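Local atomic coordinates of alpha-L-arabinosidase (Xanthomonas axonopodis pv. citri, PDB entry 6D25), a protein that probably removes alpha-L-arabinofuranosyl side groups from arabinoxylans by hydrolysis, as a trimeric GH51 arabinofuranosidase that copes with internal di-substitutions. Residues 288-302 against 346-359. Numbering follows the deposited sequence.
Sequences WIQTLSRTLVMDELI and LRDALVASLNFDIF
Asn355 reaches across to Thr295 at mid-contact: its ND2 donates to Thr295 OG1 at 3.0 Å, with an N-H...O angle of 148°. The same nitrogen gives a straighter bond (171°) to Val351 O, one turn back in its own helix; both acceptors lie close to the amide plane, which fixes the rotation of the amide. Asn355 OD1 accepts from a water 2.7 Å away that also donates to Thr295 O, while Thr295 OG1 bonds onward to Thr269 of strand 262-269.

The axes of the two segments run 9.2 Å apart at 16°, as fits consecutive outer helices of the (beta/alpha)8 barrel; the connectivity shows it, helix 285-312 joining strand 262-269 to strand 319-325 and helix 346-361 joining strand 319-325 to strand 366-371. Leu292 enters as a knob between Arg347, Leu350, Val351 and Leu354, its CD2 4.0 Å from Leu350 CB. In return Ile358 fits among Leu296, Met298, Asp299 and Ile302. With its indole anti to the backbone N, Trp288 lies along the Arg347 stem, CZ3 3.5 Å from Arg347 CA, and its NE1 bonds to Leu448 O.

Thr295, Leu292 and Ile358 are buried, whereas the flank of Leu296 and Asp299, both partly exposed, faces solvent more. There Asp299 OD1, which bonds to His362, touches Ile358 CG2 at 3.8 Å.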
ATOM      1  N   TRP A 288     -33.864 -28.442   9.932  1.00 20.99           N
ATOM      2  CA  TRP A 288     -34.102 -28.613   8.483  1.00 20.36           C
ATOM      3  C   TRP A 288     -34.677 -27.324   7.893  1.00 20.39           C
ATOM      4  O   TRP A 288     -34.079 -26.708   6.983  1.00 19.40           O
ATOM      5  CB  TRP A 288     -35.040 -29.802   8.274  1.00 20.40           C
ATOM      6  CG  TRP A 288     -35.626 -29.982   6.912  1.00 20.56           C
ATOM      7  CD1 TRP A 288     -36.833 -29.508   6.490  1.00 20.88           C
ATOM      8  CD2 TRP A 288     -35.082 -30.751   5.820  1.00 19.90           C
ATOM      9  NE1 TRP A 288     -37.072 -29.907   5.206  1.00 20.46           N
ATOM     10  CE2 TRP A 288     -36.006 -30.644   4.754  1.00 20.07           C
ATOM     11  CE3 TRP A 288     -33.905 -31.479   5.617  1.00 19.75           C
ATOM     12  CZ2 TRP A 288     -35.801 -31.269   3.522  1.00 19.53           C
ATOM     13  CZ3 TRP A 288     -33.694 -32.096   4.397  1.00 19.84           C
ATOM     14  CH2 TRP A 288     -34.635 -31.982   3.355  1.00 19.66           C
ATOM     15  N   ILE A 289     -35.831 -26.897   8.430  1.00 21.51           N
ATOM     16  CA  ILE A 289     -36.504 -25.756   7.824  1.00 21.78           C
ATOM     17  C   ILE A 289     -35.684 -24.481   8.050  1.00 22.51           C
ATOM     18  O   ILE A 289     -35.672 -23.614   7.167  1.00 21.99           O
ATOM     19  CB  ILE A 289     -37.954 -25.615   8.326  1.00 22.84           C
ATOM     20  CG1 ILE A 289     -38.753 -24.698   7.384  1.00 22.56           C
ATOM     21  CG2 ILE A 289     -37.986 -25.158   9.775  1.00 23.12           C
ATOM     22  CD1 ILE A 289     -40.219 -24.614   7.702  1.00 23.89           C
ATOM     23  N   GLN A 290     -34.993 -24.360   9.191  1.00 23.21           N
ATOM     24  CA  GLN A 290     -34.164 -23.187   9.447  1.00 24.55           C
ATOM     25  C   GLN A 290     -33.048 -23.086   8.378  1.00 22.05           C
ATOM     26  O   GLN A 290     -32.752 -22.002   7.910  1.00 20.42           O
ATOM     27  CB  GLN A 290     -33.550 -23.194  10.853  1.00 28.00           C
ATOM     28  CG  GLN A 290     -33.001 -21.800  11.223  1.00 33.67           C
ATOM     29  CD  GLN A 290     -31.703 -21.661  11.998  1.00 38.68           C
ATOM     30  OE1 GLN A 290     -30.961 -20.669  11.789  1.00 39.64           O
ATOM     31  NE2 GLN A 290     -31.450 -22.600  12.929  1.00 38.49           N
ATOM     32  N   THR A 291     -32.432 -24.207   8.037  1.00 19.42           N
ATOM     33  CA  THR A 291     -31.377 -24.217   7.038  1.00 19.12           C
ATOM     34  C   THR A 291     -31.913 -23.761   5.671  1.00 18.62           C
ATOM     35  O   THR A 291     -31.294 -22.947   4.987  1.00 17.45           O
ATOM     36  CB  THR A 291     -30.742 -25.612   6.928  1.00 18.52           C
ATOM     37  OG1 THR A 291     -30.280 -26.008   8.210  1.00 19.04           O
ATOM     38  CG2 THR A 291     -29.608 -25.648   5.947  1.00 18.41           C
ATOM     39  N   LEU A 292     -33.069 -24.291   5.269  1.00 18.32           N
ATOM     40  CA  LEU A 292     -33.620 -23.944   3.987  1.00 18.37           C
ATOM     41  C   LEU A 292     -34.077 -22.473   3.968  1.00 18.70           C
ATOM     42  O   LEU A 292     -33.920 -21.780   2.969  1.00 17.00           O
ATOM     43  CB  LEU A 292     -34.766 -24.913   3.646  1.00 18.87           C
ATOM     44  CG  LEU A 292     -34.384 -26.391   3.581  1.00 19.17           C
ATOM     45  CD1 LEU A 292     -35.561 -27.234   3.101  1.00 20.74           C
ATOM     46  CD2 LEU A 292     -33.160 -26.604   2.678  1.00 18.89           C
ATOM     47  N   SER A 293     -34.661 -22.008   5.070  1.00 19.45           N
ATOM     48  CA  SER A 293     -35.055 -20.610   5.204  1.00 20.48           C
ATOM     49  C   SER A 293     -33.830 -19.703   5.024  1.00 20.55           C
ATOM     50  O   SER A 293     -33.851 -18.711   4.250  1.00 20.68           O
ATOM     51  CB  SER A 293     -35.710 -20.370   6.523  1.00 21.17           C
ATOM     52  OG  SER A 293     -36.145 -19.026   6.634  1.00 22.79           O
ATOM     53  N   ARG A 294     -32.755 -20.028   5.713  1.00 20.93           N
ATOM     54  CA  ARG A 294     -31.542 -19.245   5.595  1.00 21.61           C
ATOM     55  C   ARG A 294     -30.981 -19.289   4.172  1.00 19.40           C
ATOM     56  O   ARG A 294     -30.483 -18.261   3.699  1.00 18.37           O
ATOM     57  CB  ARG A 294     -30.492 -19.697   6.612  1.00 24.05           C
ATOM     58  CG  ARG A 294     -30.742 -19.081   7.981  1.00 27.69           C
ATOM     59  CD  ARG A 294     -29.794 -19.591   9.030  1.00 31.13           C
ATOM     60  NE  ARG A 294     -29.938 -18.914  10.322  1.00 35.31           N
ATOM     61  CZ  ARG A 294     -29.185 -17.884  10.709  1.00 35.94           C
ATOM     62  NH1 ARG A 294     -29.423 -17.329  11.881  1.00 36.26           N
ATOM     63  NH2 ARG A 294     -28.198 -17.434   9.935  1.00 34.16           N
ATOM     64  N   THR A 295     -31.045 -20.429   3.495  1.00 17.92           N
ATOM     65  CA  THR A 295     -30.407 -20.492   2.171  1.00 17.76           C
ATOM     66  C   THR A 295     -31.194 -19.613   1.180  1.00 17.15           C
ATOM     67  O   THR A 295     -30.623 -19.015   0.280  1.00 16.36           O
ATOM     68  CB  THR A 295     -30.190 -21.933   1.698  1.00 17.68           C
ATOM     69  OG1 THR A 295     -28.986 -21.982   0.915  1.00 17.51           O
ATOM     70  CG2 THR A 295     -31.324 -22.442   0.845  1.00 18.35           C
ATOM     71  N   LEU A 296     -32.509 -19.528   1.378  1.00 17.98           N
ATOM     72  CA  LEU A 296     -33.371 -18.804   0.447  1.00 18.87           C
ATOM     73  C   LEU A 296     -33.135 -17.279   0.490  1.00 18.47           C
ATOM     74  O   LEU A 296     -33.530 -16.566  -0.444  1.00 18.67           O
ATOM     75  CB  LEU A 296     -34.832 -19.138   0.752  1.00 19.66           C
ATOM     76  CG  LEU A 296     -35.289 -20.505   0.223  1.00 19.92           C
ATOM     77  CD1 LEU A 296     -36.661 -20.848   0.789  1.00 20.57           C
ATOM     78  CD2 LEU A 296     -35.367 -20.495  -1.272  1.00 19.85           C
ATOM     79  N   VAL A 297     -32.472 -16.817   1.518  1.00 18.18           N
ATOM     80  CA  VAL A 297     -32.143 -15.403   1.650  1.00 19.01           C
ATOM     81  C   VAL A 297     -31.260 -14.954   0.446  1.00 18.32           C
ATOM     82  O   VAL A 297     -31.260 -13.779   0.061  1.00 17.79           O
ATOM     83  CB  VAL A 297     -31.466 -15.148   3.010  1.00 19.71           C
ATOM     84  CG1 VAL A 297     -30.882 -13.744   3.107  1.00 20.53           C
ATOM     85  CG2 VAL A 297     -32.397 -15.396   4.182  1.00 20.21           C
ATOM     86  N   MET A 298     -30.540 -15.895  -0.158  1.00 17.69           N
ATOM     87  CA  MET A 298     -29.754 -15.607  -1.380  1.00 17.88           C
ATOM     88  C   MET A 298     -30.573 -14.804  -2.406  1.00 18.08           C
ATOM     89  O   MET A 298     -30.024 -13.922  -3.071  1.00 16.67           O
ATOM     90  CB  MET A 298     -29.254 -16.904  -2.010  1.00 17.80           C
ATOM     91  CG  MET A 298     -28.414 -16.715  -3.259  1.00 18.66           C
ATOM     92  SD  MET A 298     -26.810 -15.957  -2.974  1.00 18.25           S
ATOM     93  CE  MET A 298     -25.852 -17.327  -2.334  1.00 18.08           C
ATOM     94  N   ASP A 299     -31.871 -15.105  -2.561  1.00 18.73           N
ATOM     95  CA  ASP A 299     -32.654 -14.418  -3.564  1.00 20.05           C
ATOM     96  C   ASP A 299     -32.777 -12.916  -3.237  1.00 20.04           C
ATOM     97  O   ASP A 299     -32.606 -12.081  -4.110  1.00 19.88           O
ATOM     98  CB  ASP A 299     -34.042 -15.028  -3.748  1.00 22.62           C
ATOM     99  CG  ASP A 299     -34.763 -14.367  -4.917  1.00 25.34           C
ATOM    100  OD1 ASP A 299     -34.337 -14.519  -6.045  1.00 27.44           O
ATOM    101  OD2 ASP A 299     -35.692 -13.638  -4.671  1.00 31.19           O
ATOM    102  N   GLU A 300     -33.071 -12.585  -1.975  1.00 19.89           N
ATOM    103  CA  GLU A 300     -33.173 -11.193  -1.538  1.00 20.67           C
ATOM    104  C   GLU A 300     -31.827 -10.473  -1.722  1.00 19.58           C
ATOM    105  O   GLU A 300     -31.785  -9.337  -2.195  1.00 19.12           O
ATOM    106  CB  GLU A 300     -33.621 -11.143  -0.071  1.00 22.99           C
ATOM    107  CG  GLU A 300     -33.621  -9.754   0.505  1.00 26.83           C
ATOM    108  CD  GLU A 300     -33.949  -9.667   1.991  1.00 30.66           C
ATOM    109  OE1 GLU A 300     -34.399 -10.696   2.575  1.00 31.64           O
ATOM    110  OE2 GLU A 300     -33.752  -8.553   2.538  1.00 33.10           O
ATOM    111  N   LEU A 301     -30.729 -11.117  -1.315  1.00 18.43           N
ATOM    112  CA  LEU A 301     -29.391 -10.513  -1.447  1.00 18.05           C
ATOM    113  C   LEU A 301     -29.085 -10.227  -2.918  1.00 17.75           C
ATOM    114  O   LEU A 301     -28.647  -9.107  -3.253  1.00 17.34           O
ATOM    115  CB  LEU A 301     -28.334 -11.453  -0.871  1.00 17.90           C
ATOM    116  CG  LEU A 301     -28.435 -11.743   0.626  1.00 18.30           C
ATOM    117  CD1 LEU A 301     -27.351 -12.732   1.015  1.00 18.20           C
ATOM    118  CD2 LEU A 301     -28.343 -10.482   1.484  1.00 18.70           C
ATOM    119  N   ILE A 302     -29.289 -11.203  -3.804  1.00 17.19           N
ATOM    120  CA  ILE A 302     -29.014 -10.967  -5.218  1.00 16.84           C
ATOM    121  C   ILE A 302     -29.868  -9.809  -5.748  1.00 17.27           C
ATOM    122  O   ILE A 302     -29.370  -8.934  -6.473  1.00 15.90           O
ATOM    123  CB  ILE A 302     -29.206 -12.247  -6.038  1.00 16.82           C
ATOM    124  CG1 ILE A 302     -28.095 -13.246  -5.703  1.00 16.63           C
ATOM    125  CG2 ILE A 302     -29.269 -11.939  -7.520  1.00 16.98           C
ATOM    126  CD1 ILE A 302     -28.304 -14.644  -6.264  1.00 16.70           C
ATOM    127  N   LEU A 346     -28.953 -35.043   2.644  1.00 17.00           N
ATOM    128  CA  LEU A 346     -30.066 -34.647   1.768  1.00 17.33           C
ATOM    129  C   LEU A 346     -30.381 -33.144   1.925  1.00 17.30           C
ATOM    130  O   LEU A 346     -30.769 -32.470   0.933  1.00 17.03           O
ATOM    131  CB  LEU A 346     -31.289 -35.500   2.074  1.00 17.56           C
ATOM    132  CG  LEU A 346     -32.525 -35.231   1.221  1.00 17.78           C
ATOM    133  CD1 LEU A 346     -32.254 -35.456  -0.266  1.00 17.48           C
ATOM    134  CD2 LEU A 346     -33.704 -36.091   1.727  1.00 18.61           C
ATOM    135  N   ARG A 347     -30.234 -32.624   3.137  1.00 17.52           N
ATOM    136  CA  ARG A 347     -30.476 -31.193   3.385  1.00 17.95           C
ATOM    137  C   ARG A 347     -29.561 -30.330   2.476  1.00 17.40           C
ATOM    138  O   ARG A 347     -29.977 -29.316   1.904  1.00 16.44           O
ATOM    139  CB  ARG A 347     -30.232 -30.895   4.866  1.00 18.63           C
ATOM    140  CG  ARG A 347     -30.545 -29.458   5.281  1.00 19.49           C
ATOM    141  CD  ARG A 347     -30.352 -29.215   6.768  1.00 19.71           C
ATOM    142  NE  ARG A 347     -29.007 -29.536   7.209  1.00 19.84           N
ATOM    143  CZ  ARG A 347     -28.624 -29.542   8.501  1.00 20.68           C
ATOM    144  NH1 ARG A 347     -29.427 -29.053   9.437  1.00 20.20           N
ATOM    145  NH2 ARG A 347     -27.461 -30.077   8.834  1.00 19.86           N
ATOM    146  N   ASP A 348     -28.311 -30.744   2.351  1.00 17.22           N
ATOM    147  CA  ASP A 348     -27.311 -30.036   1.516  1.00 17.09           C
ATOM    148  C   ASP A 348     -27.689 -30.128   0.039  1.00 16.30           C
ATOM    149  O   ASP A 348     -27.496 -29.153  -0.705  1.00 15.38           O
ATOM    150  CB  ASP A 348     -25.914 -30.538   1.827  1.00 18.13           C
ATOM    151  CG  ASP A 348     -25.582 -30.274   3.287  1.00 19.59           C
ATOM    152  OD1 ASP A 348     -25.501 -29.064   3.640  1.00 22.57           O
ATOM    153  OD2 ASP A 348     -25.514 -31.242   4.098  1.00 20.54           O
ATOM    154  N   ALA A 349     -28.223 -31.275  -0.390  1.00 15.78           N
ATOM    155  CA  ALA A 349     -28.718 -31.383  -1.776  1.00 15.30           C
ATOM    156  C   ALA A 349     -29.787 -30.318  -2.025  1.00 15.50           C
ATOM    157  O   ALA A 349     -29.737 -29.632  -3.054  1.00 14.76           O
ATOM    158  CB  ALA A 349     -29.256 -32.747  -2.027  1.00 15.41           C
ATOM    159  N   LEU A 350     -30.768 -30.205  -1.109  1.00 15.68           N
ATOM    160  CA  LEU A 350     -31.815 -29.192  -1.322  1.00 16.40           C
ATOM    161  C   LEU A 350     -31.229 -27.776  -1.323  1.00 16.35           C
ATOM    162  O   LEU A 350     -31.714 -26.910  -2.077  1.00 16.83           O
ATOM    163  CB  LEU A 350     -32.934 -29.351  -0.282  1.00 17.25           C
ATOM    164  CG  LEU A 350     -34.055 -30.293  -0.726  1.00 17.98           C
ATOM    165  CD1 LEU A 350     -33.654 -31.758  -0.609  1.00 18.39           C
ATOM    166  CD2 LEU A 350     -35.320 -30.061   0.034  1.00 18.94           C
ATOM    167  N   VAL A 351     -30.241 -27.511  -0.456  1.00 15.84           N
ATOM    168  CA  VAL A 351     -29.589 -26.223  -0.475  1.00 15.96           C
ATOM    169  C   VAL A 351     -29.062 -25.942  -1.887  1.00 15.67           C
ATOM    170  O   VAL A 351     -29.280 -24.851  -2.437  1.00 15.85           O
ATOM    171  CB  VAL A 351     -28.477 -26.100   0.586  1.00 15.77           C
ATOM    172  CG1 VAL A 351     -27.540 -24.949   0.306  1.00 15.36           C
ATOM    173  CG2 VAL A 351     -29.080 -25.970   1.976  1.00 16.51           C
ATOM    174  N   ALA A 352     -28.383 -26.913  -2.487  1.00 15.49           N
ATOM    175  CA  ALA A 352     -27.837 -26.701  -3.836  1.00 15.42           C
ATOM    176  C   ALA A 352     -28.953 -26.475  -4.859  1.00 15.76           C
ATOM    177  O   ALA A 352     -28.842 -25.559  -5.681  1.00 15.60           O
ATOM    178  CB  ALA A 352     -26.946 -27.860  -4.213  1.00 15.54           C
ATOM    179  N   SER A 353     -30.033 -27.279  -4.843  1.00 15.94           N
ATOM    180  CA  SER A 353     -31.074 -27.123  -5.868  1.00 16.31           C
ATOM    181  C   SER A 353     -31.748 -25.757  -5.726  1.00 15.84           C
ATOM    182  O   SER A 353     -32.005 -25.091  -6.753  1.00 15.84           O
ATOM    183  CB  SER A 353     -32.103 -28.244  -5.884  1.00 16.86           C
ATOM    184  OG  SER A 353     -32.833 -28.249  -4.677  1.00 19.30           O
ATOM    185  N   LEU A 354     -31.952 -25.303  -4.516  1.00 15.29           N
ATOM    186  CA  LEU A 354     -32.628 -24.004  -4.329  1.00 15.94           C
ATOM    187  C   LEU A 354     -31.748 -22.853  -4.837  1.00 16.06           C
ATOM    188  O   LEU A 354     -32.246 -21.901  -5.444  1.00 16.96           O
ATOM    189  CB  LEU A 354     -33.000 -23.818  -2.864  1.00 16.43           C
ATOM    190  CG  LEU A 354     -33.994 -24.821  -2.295  1.00 17.04           C
ATOM    191  CD1 LEU A 354     -34.128 -24.625  -0.800  1.00 17.80           C
ATOM    192  CD2 LEU A 354     -35.332 -24.683  -2.967  1.00 17.96           C
ATOM    193  N   ASN A 355     -30.449 -22.936  -4.603  1.00 15.90           N
ATOM    194  CA  ASN A 355     -29.527 -21.923  -5.063  1.00 16.17           C
ATOM    195  C   ASN A 355     -29.435 -21.904  -6.592  1.00 16.25           C
ATOM    196  O   ASN A 355     -29.479 -20.817  -7.199  1.00 16.34           O
ATOM    197  CB  ASN A 355     -28.166 -22.041  -4.400  1.00 16.05           C
ATOM    198  CG  ASN A 355     -28.160 -21.387  -3.041  1.00 17.13           C
ATOM    199  OD1 ASN A 355     -27.904 -20.180  -2.932  1.00 17.86           O
ATOM    200  ND2 ASN A 355     -28.435 -22.170  -1.985  1.00 17.93           N
ATOM    201  N   PHE A 356     -29.338 -23.070  -7.221  1.00 16.11           N
ATOM    202  CA  PHE A 356     -29.358 -23.119  -8.701  1.00 16.58           C
ATOM    203  C   PHE A 356     -30.651 -22.514  -9.277  1.00 16.90           C
ATOM    204  O   PHE A 356     -30.590 -21.763 -10.251  1.00 16.36           O
ATOM    205  CB  PHE A 356     -29.185 -24.541  -9.202  1.00 16.49           C
ATOM    206  CG  PHE A 356     -27.862 -25.174  -8.853  1.00 16.71           C
ATOM    207  CD1 PHE A 356     -26.697 -24.419  -8.759  1.00 17.22           C
ATOM    208  CD2 PHE A 356     -27.761 -26.547  -8.733  1.00 17.14           C
ATOM    209  CE1 PHE A 356     -25.464 -25.023  -8.543  1.00 16.80           C
ATOM    210  CE2 PHE A 356     -26.523 -27.139  -8.516  1.00 16.87           C
ATOM    211  CZ  PHE A 356     -25.395 -26.375  -8.389  1.00 16.74           C
ATOM    212  N   ASP A 357     -31.781 -22.808  -8.646  1.00 17.45           N
ATOM    213  CA  ASP A 357     -33.050 -22.212  -9.076  1.00 18.78           C
ATOM    214  C   ASP A 357     -32.921 -20.686  -9.029  1.00 18.89           C
ATOM    215  O   ASP A 357     -33.239 -19.985 -10.001  1.00 20.04           O
ATOM    216  CB  ASP A 357     -34.218 -22.682  -8.212  1.00 19.66           C
ATOM    217  CG  ASP A 357     -34.611 -24.157  -8.322  1.00 20.28           C
ATOM    218  OD1 ASP A 357     -34.142 -24.857  -9.290  1.00 20.08           O
ATOM    219  OD2 ASP A 357     -35.406 -24.626  -7.404  1.00 22.63           O
ATOM    220  N   ILE A 358     -32.416 -20.181  -7.894  1.00 18.81           N
ATOM    221  CA  ILE A 358     -32.346 -18.736  -7.682  1.00 18.18           C
ATOM    222  C   ILE A 358     -31.378 -18.087  -8.683  1.00 17.90           C
ATOM    223  O   ILE A 358     -31.678 -17.064  -9.312  1.00 18.21           O
ATOM    224  CB  ILE A 358     -31.991 -18.444  -6.225  1.00 18.43           C
ATOM    225  CG1 ILE A 358     -33.159 -18.749  -5.284  1.00 18.37           C
ATOM    226  CG2 ILE A 358     -31.480 -17.003  -6.043  1.00 18.76           C
ATOM    227  CD1 ILE A 358     -32.721 -18.854  -3.826  1.00 18.42           C
ATOM    228  N   PHE A 359     -30.194 -18.666  -8.841  1.00 17.41           N
ATOM    229  CA  PHE A 359     -29.218 -18.085  -9.772  1.00 16.64           C
ATOM    230  C   PHE A 359     -29.814 -18.014 -11.177  1.00 17.39           C
ATOM    231  O   PHE A 359     -29.633 -16.981 -11.893  1.00 17.06           O
ATOM    232  CB  PHE A 359     -27.937 -18.910  -9.849  1.00 15.90           C
ATOM    233  CG  PHE A 359     -27.158 -19.094  -8.576  1.00 15.38           C
ATOM    234  CD1 PHE A 359     -27.199 -18.169  -7.565  1.00 15.28           C
ATOM    235  CD2 PHE A 359     -26.292 -20.171  -8.438  1.00 15.18           C
ATOM    236  CE1 PHE A 359     -26.473 -18.346  -6.388  1.00 14.94           C
ATOM    237  CE2 PHE A 359     -25.544 -20.339  -7.291  1.00 14.52           C
ATOM    238  CZ  PHE A 359     -25.651 -19.441  -6.263  1.00 14.82           C
TER
HETATM  239  O   HOH W   1     -27.721 -19.430  -0.346  1.00 12.67           O